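Local coordinates for ferredoxin, 2Fe-2S (Aquifex aeolicus, PDB 1M2D), which transfers electrons in metabolic reactions as a homodimeric thioredoxin-like ferredoxin, each subunit binding one [2Fe-2S] cluster, at residues Ser27-Phe31 with Val77-Val82; Gly71-Gln76 with Val96-Ser102. The protein carries 1 engineered substitution. One frame throughout, in Å; residues are numbered along the deposited sequence.

The two contacts lie in one thioredoxin-like domain, and their segments alternate along the chain, 71-76 running directly into 77-82. Contact 1 packs helix 27-40 against the turn after strand 72-74, while contact 2 joins that strand to 100-102, the outermost strand on its side of the sheet within the chain. Their centres are 13 Å apart, and they meet through Asp81, whose OD1 forms a 2.7 Å salt bridge with Arg98 NH2 and whose CB packs 3.8 Å from Leu99 CD1. Neither belongs to the cluster pocket, which includes Cys9, Cys22, Cys55 and the engineered Ser59; the side chain of Val77 is about 11 Å and that of Trp73 about 7 Å from a bound [2Fe-2S] cluster.

Contact 1: residues Ser27-Phe31 with Val77-Val82; sequences SREVF and VKPEDV
Val30, in the first turn of helix 27-40, is the residue around which this contact is built, and Pro79 is its main counterpart. Segment 27-31 is helical, with Phe31 N hydrogen-bonded to Ser27 O at 2.9 Å. Opposite it, Val77 and Lys78 are extended, and the chain then coils through Pro79-Asp81 with helical backbone angles into Val82. The closest backbone approach is Val30 CA to Pro79 CA, 4.5 Å.

With chi1 at t, Val30 spreads its two methyls over different parts of the turn. Val30 CG2 rests on the backbone, 3.4 Å from Val77 O and 3.7 Å from Pro79 N, and meets Pro79 CD at 3.9 Å. Val30 CG1 reaches Val77 CG1 at 3.9 Å and Val82 CG2 at 4.0 Å; both valines are also t and direct their CA-to-CB bonds toward the helix. The Pro79 ring, C-gamma exo, extends the apolar patch outward, CG of Pro79 lying 3.6 Å from Glu29 CB, while the acid end of Glu29 leads away.

All these cross-segment contacts are van der Waals; further hydrogen bonds lie within the turn segment itself. Asp81 N donates to Lys78 O (2.9 Å), Val82 N to Pro79 O (3.1 Å), and Lys78 N to Asp81 OD2 (2.9 Å), closing the turn through a side chain. Val65 of strand 65-68 touches both Val30 and Val77, and Val82 continues the packing onto Ala33 and Phe34. Helix 27-40 thus lies against both the sheet and the turn leading from strand 72-74 into helix 82-91, an arrangement belonging to the thioredoxin-like fold.

Contact 2: residues Gly71-Gln76 with Val96-Ser102; sequences GVWYGQ and VERLVIS
Tyr74, with chi1 at m, brings its ring up to Leu99 and Val100, Tyr74 CD2 lying 3.6 Å from Leu99 CB and Tyr74 CE2 3.8 Å from Val100 CG2. The backbones here form an antiparallel pairing interrupted by a classic beta bulge, at one edge of the thioredoxin-like sheet as formed within this chain. Tyr74 pairs with Val100 as a non-hydrogen-bonded pair (CA-CA 4.4 Å), and Trp73 with Ser102 as a hydrogen-bonded pair (CA-CA 5.0 Å), so the register slips by one residue. Ile101 and Ser102 therefore both face Trp73, whose O accepts Ile101 N at 2.8 Å and, weakly, Ser102 N at 3.3 Å; Trp73 N returns a 2.9 Å bond to Ser102 O.

Before the bulge, a 3-10 turn at 97-99 presents Leu99 O to Gly75 N (2.9 Å). Glycine suits position 75, since a CB there would clash with Ile101 CG2. The Trp73 side chain (chi1 m) starts beside Ile101, Trp73 CB to Ile101 CG1 3.8 Å, but its indole leads away and meets the ring of His5 of the second subunit, the planes at about 20°, so Trp73 takes part in the contact between the subunits. On the helix 82-91 side, Tyr74 OH is hydrogen-bonded to His89 ND1 and also accepts Val96 N at 3.2 Å, with an N-H...O angle of 170°.

Contact 1: residues Ser27-Phe31 with Val77-Val82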
ATOM      1  N   SER A  27      -6.635  10.807   9.117  1.00 12.08           N
ATOM      2  CA  SER A  27      -5.764  10.378   8.046  1.00 11.47           C
ATOM      3  C   SER A  27      -6.309  10.699   6.663  1.00 12.28           C
ATOM      4  O   SER A  27      -5.511  10.704   5.720  1.00 11.99           O
ATOM      5  CB  SER A  27      -5.467   8.891   8.138  1.00 10.26           C
ATOM      6  OG  SER A  27      -6.627   8.146   7.790  1.00  9.97           O
ATOM      7  N   ARG A  28      -7.618  10.900   6.510  1.00 12.90           N
ATOM      8  CA  ARG A  28      -8.037  11.242   5.121  1.00 13.77           C
ATOM      9  C   ARG A  28      -7.569  12.641   4.784  1.00 14.21           C
ATOM     10  O   ARG A  28      -7.305  12.898   3.634  1.00 15.58           O
ATOM     11  CB  ARG A  28      -9.541  11.036   4.958  1.00 18.22           C
ATOM     12  CG  ARG A  28      -9.766   9.513   5.128  1.00 22.31           C
ATOM     13  CD  ARG A  28     -11.199   9.201   4.965  1.00 23.25           C
ATOM     14  NE  ARG A  28     -11.310   7.754   5.106  1.00 17.45           N
ATOM     15  CZ  ARG A  28     -12.529   7.269   4.973  1.00 15.94           C
ATOM     16  NH1 ARG A  28     -13.557   8.059   4.762  1.00 23.94           N
ATOM     17  NH2 ARG A  28     -12.724   5.957   5.093  1.00 17.39           N
ATOM     18  N   GLU A  29      -7.460  13.534   5.783  1.00 14.69           N
ATOM     19  CA  GLU A  29      -6.883  14.854   5.547  1.00 15.35           C
ATOM     20  C   GLU A  29      -5.370  14.772   5.280  1.00 13.60           C
ATOM     21  O   GLU A  29      -4.817  15.558   4.502  1.00 14.28           O
ATOM     22  CB  GLU A  29      -7.157  15.798   6.706  1.00 17.86           C
ATOM     23  CG  GLU A  29      -8.644  16.099   6.693  1.00 20.92           C
ATOM     24  CD  GLU A  29      -9.458  15.080   7.376  1.00 20.40           C
ATOM     25  OE1 GLU A  29      -9.022  14.102   7.997  1.00 30.05           O
ATOM     26  OE2 GLU A  29     -10.685  15.320   7.250  1.00 47.21           O
ATOM     27  N   VAL A  30      -4.691  13.821   5.858  1.00 12.46           N
ATOM     28  CA  VAL A  30      -3.289  13.505   5.557  1.00 11.29           C
ATOM     29  C   VAL A  30      -3.131  13.080   4.098  1.00 11.79           C
ATOM     30  O   VAL A  30      -2.306  13.567   3.348  1.00 12.32           O
ATOM     31  CB  VAL A  30      -2.730  12.450   6.488  1.00 10.83           C
ATOM     32  CG1 VAL A  30      -1.329  11.997   6.069  1.00 11.31           C
ATOM     33  CG2 VAL A  30      -2.694  13.004   7.897  1.00 12.19           C
ATOM     34  N   PHE A  31      -3.970  12.118   3.688  1.00 11.93           N
ATOM     35  CA  PHE A  31      -3.959  11.594   2.330  1.00 12.30           C
ATOM     36  C   PHE A  31      -4.198  12.754   1.373  1.00 13.79           C
ATOM     37  O   PHE A  31      -3.520  12.969   0.369  1.00 14.93           O
ATOM     38  CB  PHE A  31      -4.998  10.488   2.135  1.00 12.57           C
ATOM     39  CG  PHE A  31      -5.147  10.004   0.723  1.00 13.29           C
ATOM     40  CD1 PHE A  31      -4.148   9.235   0.139  1.00 13.21           C
ATOM     41  CD2 PHE A  31      -6.259  10.313  -0.041  1.00 17.07           C
ATOM     42  CE1 PHE A  31      -4.253   8.817  -1.162  1.00 13.92           C
ATOM     43  CE2 PHE A  31      -6.346   9.911  -1.369  1.00 18.28           C
ATOM     44  CZ  PHE A  31      -5.361   9.195  -1.922  1.00 14.72           C
ATOM     45  N   VAL A  77       0.775  10.927  12.107  1.00 10.07           N
ATOM     46  CA  VAL A  77       0.974  11.972  11.129  1.00 10.00           C
ATOM     47  C   VAL A  77      -0.225  12.920  11.100  1.00 10.26           C
ATOM     48  O   VAL A  77      -1.369  12.482  11.003  1.00 11.36           O
ATOM     49  CB  VAL A  77       1.217  11.378   9.740  1.00  9.62           C
ATOM     50  CG1 VAL A  77       1.488  12.462   8.714  1.00 10.82           C
ATOM     51  CG2 VAL A  77       2.354  10.373   9.782  1.00  9.85           C
ATOM     52  N   LYS A  78       0.047  14.200  11.162  1.00 10.96           N
ATOM     53  CA  LYS A  78      -0.960  15.249  11.005  1.00 12.17           C
ATOM     54  C   LYS A  78      -0.890  15.841   9.625  1.00 12.03           C
ATOM     55  O   LYS A  78       0.179  15.819   9.003  1.00 12.33           O
ATOM     56  CB  LYS A  78      -0.726  16.395  11.987  1.00 12.99           C
ATOM     57  CG  LYS A  78      -0.868  16.014  13.444  1.00 17.24           C
ATOM     58  CD  LYS A  78      -0.467  17.240  14.332  1.00 18.85           C
ATOM     59  CE  LYS A  78      -0.785  16.970  15.782  1.00 23.36           C
ATOM     60  NZ  LYS A  78      -0.450  18.189  16.592  1.00 26.61           N
ATOM     61  N   PRO A  79      -1.970  16.408   9.118  1.00 12.95           N
ATOM     62  CA  PRO A  79      -1.863  17.113   7.829  1.00 14.40           C
ATOM     63  C   PRO A  79      -0.755  18.161   7.824  1.00 15.84           C
ATOM     64  O   PRO A  79      -0.050  18.331   6.804  1.00 15.80           O
ATOM     65  CB  PRO A  79      -3.269  17.687   7.649  1.00 16.41           C
ATOM     66  CG  PRO A  79      -4.122  16.722   8.384  1.00 18.95           C
ATOM     67  CD  PRO A  79      -3.345  16.383   9.630  1.00 14.35           C
ATOM     68  N   GLU A  80      -0.522  18.822   8.942  1.00 15.60           N
ATOM     69  CA  GLU A  80       0.521  19.836   9.079  1.00 17.68           C
ATOM     70  C   GLU A  80       1.926  19.274   8.987  1.00 16.14           C
ATOM     71  O   GLU A  80       2.873  20.039   8.835  1.00 20.42           O
ATOM     72  CB  GLU A  80       0.402  20.562  10.438  1.00 21.56           C
ATOM     73  CG  GLU A  80      -0.878  21.350  10.584  1.00 24.99           C
ATOM     74  CD  GLU A  80      -2.123  20.637  11.031  1.00 25.37           C
ATOM     75  OE1 GLU A  80      -2.228  19.413  11.096  1.00 20.00           O
ATOM     76  OE2 GLU A  80      -3.107  21.368  11.326  1.00 31.56           O
ATOM     77  N   ASP A  81       2.099  17.953   9.078  1.00 14.10           N
ATOM     78  CA  ASP A  81       3.390  17.326   8.949  1.00 13.96           C
ATOM     79  C   ASP A  81       3.693  16.923   7.507  1.00 11.97           C
ATOM     80  O   ASP A  81       4.855  16.558   7.235  1.00 12.65           O
ATOM     81  CB  ASP A  81       3.417  16.029   9.776  1.00 12.61           C
ATOM     82  CG  ASP A  81       3.274  16.341  11.236  1.00 13.71           C
ATOM     83  OD1 ASP A  81       3.993  17.261  11.728  1.00 16.38           O
ATOM     84  OD2 ASP A  81       2.518  15.627  11.904  1.00 13.59           O
ATOM     85  N   VAL A  82       2.733  16.942   6.624  1.00 12.19           N
ATOM     86  CA  VAL A  82       2.952  16.422   5.275  1.00 12.39           C
ATOM     87  C   VAL A  82       4.037  17.242   4.560  1.00 12.02           C
ATOM     88  O   VAL A  82       4.887  16.673   3.884  1.00 11.97           O
ATOM     89  CB  VAL A  82       1.635  16.368   4.513  1.00 13.87           C
ATOM     90  CG1 VAL A  82       1.891  16.100   3.028  1.00 14.96           C
ATOM     91  CG2 VAL A  82       0.752  15.277   5.132  1.00 14.20           C
TER

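Contact 2: residues Gly71-Gln76 with Val96-Ser102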
ATOM      1  N   GLY A  71      11.002   1.572   3.353  1.00 10.29           N
ATOM      2  CA  GLY A  71      10.516   0.879   4.514  1.00 11.66           C
ATOM      3  C   GLY A  71      10.369   1.660   5.785  1.00  9.63           C
ATOM      4  O   GLY A  71      10.500   1.141   6.908  1.00 11.79           O
ATOM      5  N   VAL A  72      10.111   2.967   5.628  1.00  9.04           N
ATOM      6  CA  VAL A  72       9.924   3.853   6.764  1.00  8.53           C
ATOM      7  C   VAL A  72       8.452   3.901   7.102  1.00  8.00           C
ATOM      8  O   VAL A  72       7.607   4.251   6.260  1.00  8.83           O
ATOM      9  CB  VAL A  72      10.433   5.262   6.446  1.00  9.77           C
ATOM     10  CG1 VAL A  72      10.052   6.229   7.527  1.00 11.17           C
ATOM     11  CG2 VAL A  72      11.940   5.232   6.236  1.00 11.93           C
ATOM     12  N   TRP A  73       8.114   3.547   8.328  1.00  8.19           N
ATOM     13  CA  TRP A  73       6.758   3.633   8.872  1.00  7.98           C
ATOM     14  C   TRP A  73       6.692   4.848   9.758  1.00  7.97           C
ATOM     15  O   TRP A  73       7.465   4.976  10.707  1.00  9.01           O
ATOM     16  CB  TRP A  73       6.394   2.385   9.692  1.00  8.45           C
ATOM     17  CG  TRP A  73       6.270   1.124   8.861  1.00  8.67           C
ATOM     18  CD1 TRP A  73       7.190   0.535   8.066  1.00 10.28           C
ATOM     19  CD2 TRP A  73       5.080   0.310   8.788  1.00  8.69           C
ATOM     20  NE1 TRP A  73       6.667  -0.592   7.486  1.00 10.46           N
ATOM     21  CE2 TRP A  73       5.372  -0.748   7.907  1.00  9.45           C
ATOM     22  CE3 TRP A  73       3.822   0.393   9.357  1.00  9.90           C
ATOM     23  CZ2 TRP A  73       4.423  -1.714   7.604  1.00 10.87           C
ATOM     24  CZ3 TRP A  73       2.867  -0.587   9.070  1.00 11.06           C
ATOM     25  CH2 TRP A  73       3.196  -1.631   8.191  1.00 11.40           C
ATOM     26  N   TYR A  74       5.753   5.738   9.459  1.00  7.82           N
ATOM     27  CA  TYR A  74       5.421   6.893  10.263  1.00  8.04           C
ATOM     28  C   TYR A  74       4.137   6.645  11.022  1.00  7.83           C
ATOM     29  O   TYR A  74       3.208   6.032  10.498  1.00  8.50           O
ATOM     30  CB  TYR A  74       5.239   8.097   9.345  1.00  8.38           C
ATOM     31  CG  TYR A  74       6.444   8.638   8.650  1.00  8.29           C
ATOM     32  CD1 TYR A  74       6.540   8.693   7.262  1.00  8.87           C
ATOM     33  CD2 TYR A  74       7.496   9.166   9.404  1.00  9.06           C
ATOM     34  CE1 TYR A  74       7.651   9.217   6.635  1.00  8.84           C
ATOM     35  CE2 TYR A  74       8.582   9.729   8.762  1.00  9.38           C
ATOM     36  CZ  TYR A  74       8.656   9.759   7.388  1.00  8.98           C
ATOM     37  OH  TYR A  74       9.708  10.306   6.766  1.00 10.41           O
ATOM     38  N   GLY A  75       4.078   7.223  12.224  1.00  8.11           N
ATOM     39  CA  GLY A  75       2.861   7.278  13.003  1.00  8.90           C
ATOM     40  C   GLY A  75       2.513   8.674  13.430  1.00  8.94           C
ATOM     41  O   GLY A  75       3.333   9.602  13.341  1.00  9.68           O
ATOM     42  N   GLN A  76       1.280   8.828  13.861  1.00  9.73           N
ATOM     43  CA  GLN A  76       0.769  10.087  14.396  1.00 10.48           C
ATOM     44  C   GLN A  76       0.855  11.230  13.412  1.00 10.55           C
ATOM     45  O   GLN A  76       1.044  12.380  13.803  1.00 12.10           O
ATOM     46  CB  GLN A  76       1.433  10.487  15.724  1.00 11.91           C
ATOM     47  CG  GLN A  76       1.411   9.361  16.715  1.00 13.92           C
ATOM     48  CD  GLN A  76       2.122   9.897  17.963  1.00 14.90           C
ATOM     49  OE1 GLN A  76       1.507  10.248  18.911  1.00 16.58           O
ATOM     50  NE2 GLN A  76       3.455   9.997  17.876  1.00 17.73           N
ATOM     51  N   VAL A  96      11.840  11.908   8.515  1.00 10.06           N
ATOM     52  CA  VAL A  96      11.400  12.793   9.516  1.00  9.69           C
ATOM     53  C   VAL A  96      11.404  11.982  10.807  1.00  9.15           C
ATOM     54  O   VAL A  96      10.437  11.304  11.177  1.00  9.77           O
ATOM     55  CB  VAL A  96      10.061  13.454   9.228  1.00 10.28           C
ATOM     56  CG1 VAL A  96       9.695  14.361  10.408  1.00 11.65           C
ATOM     57  CG2 VAL A  96      10.143  14.227   7.912  1.00 11.66           C
ATOM     58  N   GLU A  97      12.555  12.037  11.491  1.00  9.35           N
ATOM     59  CA  GLU A  97      12.823  11.149  12.617  1.00  9.86           C
ATOM     60  C   GLU A  97      11.760  11.167  13.668  1.00  8.99           C
ATOM     61  O   GLU A  97      11.404  10.101  14.220  1.00 10.09           O
ATOM     62  CB  GLU A  97      14.165  11.558  13.269  1.00 10.73           C
ATOM     63  CG  GLU A  97      14.664  10.593  14.278  1.00 15.27           C
ATOM     64  CD  GLU A  97      16.064  10.925  14.775  1.00 22.17           C
ATOM     65  OE1 GLU A  97      16.463  10.109  15.637  1.00 31.09           O
ATOM     66  OE2 GLU A  97      16.709  11.825  14.357  1.00 37.46           O
ATOM     67  N   ARG A  98      11.217  12.349  13.994  1.00  9.30           N
ATOM     68  CA  ARG A  98      10.298  12.461  15.114  1.00  9.73           C
ATOM     69  C   ARG A  98       8.992  11.672  14.898  1.00  9.10           C
ATOM     70  O   ARG A  98       8.315  11.407  15.885  1.00 10.45           O
ATOM     71  CB  ARG A  98       9.986  13.898  15.396  1.00 10.90           C
ATOM     72  CG  ARG A  98       9.236  14.598  14.329  1.00 10.65           C
ATOM     73  CD  ARG A  98       9.005  16.091  14.693  1.00 12.36           C
ATOM     74  NE  ARG A  98       8.417  16.740  13.539  1.00 12.86           N
ATOM     75  CZ  ARG A  98       7.112  16.762  13.278  1.00 12.55           C
ATOM     76  NH1 ARG A  98       6.194  16.275  14.104  1.00 12.85           N
ATOM     77  NH2 ARG A  98       6.696  17.331  12.148  1.00 14.86           N
ATOM     78  N   LEU A  99       8.642  11.346  13.674  1.00  9.22           N
ATOM     79  CA  LEU A  99       7.398  10.616  13.377  1.00  9.08           C
ATOM     80  C   LEU A  99       7.608   9.175  13.089  1.00  8.43           C
ATOM     81  O   LEU A  99       6.657   8.414  12.862  1.00  9.26           O
ATOM     82  CB  LEU A  99       6.670  11.305  12.209  1.00  9.98           C
ATOM     83  CG  LEU A  99       6.166  12.714  12.526  1.00 10.47           C
ATOM     84  CD1 LEU A  99       5.565  13.297  11.249  1.00 14.45           C
ATOM     85  CD2 LEU A  99       5.179  12.755  13.640  1.00 12.20           C
ATOM     86  N   VAL A 100       8.845   8.683  13.037  1.00  9.23           N
ATOM     87  CA  VAL A 100       9.101   7.297  12.676  1.00  9.17           C
ATOM     88  C   VAL A 100       8.677   6.358  13.774  1.00  9.36           C
ATOM     89  O   VAL A 100       9.070   6.533  14.932  1.00 12.55           O
ATOM     90  CB  VAL A 100      10.604   7.090  12.332  1.00 10.09           C
ATOM     91  CG1 VAL A 100      10.939   5.636  12.101  1.00 10.94           C
ATOM     92  CG2 VAL A 100      11.006   7.933  11.141  1.00 11.31           C
ATOM     93  N   ILE A 101       7.933   5.308  13.411  1.00  8.99           N
ATOM     94  CA  ILE A 101       7.667   4.199  14.299  1.00 10.45           C
ATOM     95  C   ILE A 101       8.439   2.938  13.929  1.00 10.85           C
ATOM     96  O   ILE A 101       8.614   2.122  14.832  1.00 14.32           O
ATOM     97  CB  ILE A 101       6.157   4.002  14.463  1.00 12.04           C
ATOM     98  CG1 ILE A 101       5.477   3.575  13.182  1.00 12.28           C
ATOM     99  CG2 ILE A 101       5.548   5.247  15.098  1.00 13.27           C
ATOM    100  CD1 ILE A 101       3.968   3.346  13.285  1.00 14.19           C
ATOM    101  N   SER A 102       8.899   2.766  12.719  1.00 10.55           N
ATOM    102  CA  SER A 102       9.740   1.653  12.351  1.00 13.16           C
ATOM    103  C   SER A 102      10.541   2.008  11.129  1.00 13.32           C
ATOM    104  O   SER A 102      10.046   2.707  10.249  1.00 12.56           O
ATOM    105  CB  SER A 102       8.971   0.373  12.010  1.00 17.98           C
ATOM    106  OG  SER A 102       9.911  -0.655  11.724  1.00 25.02           O
TER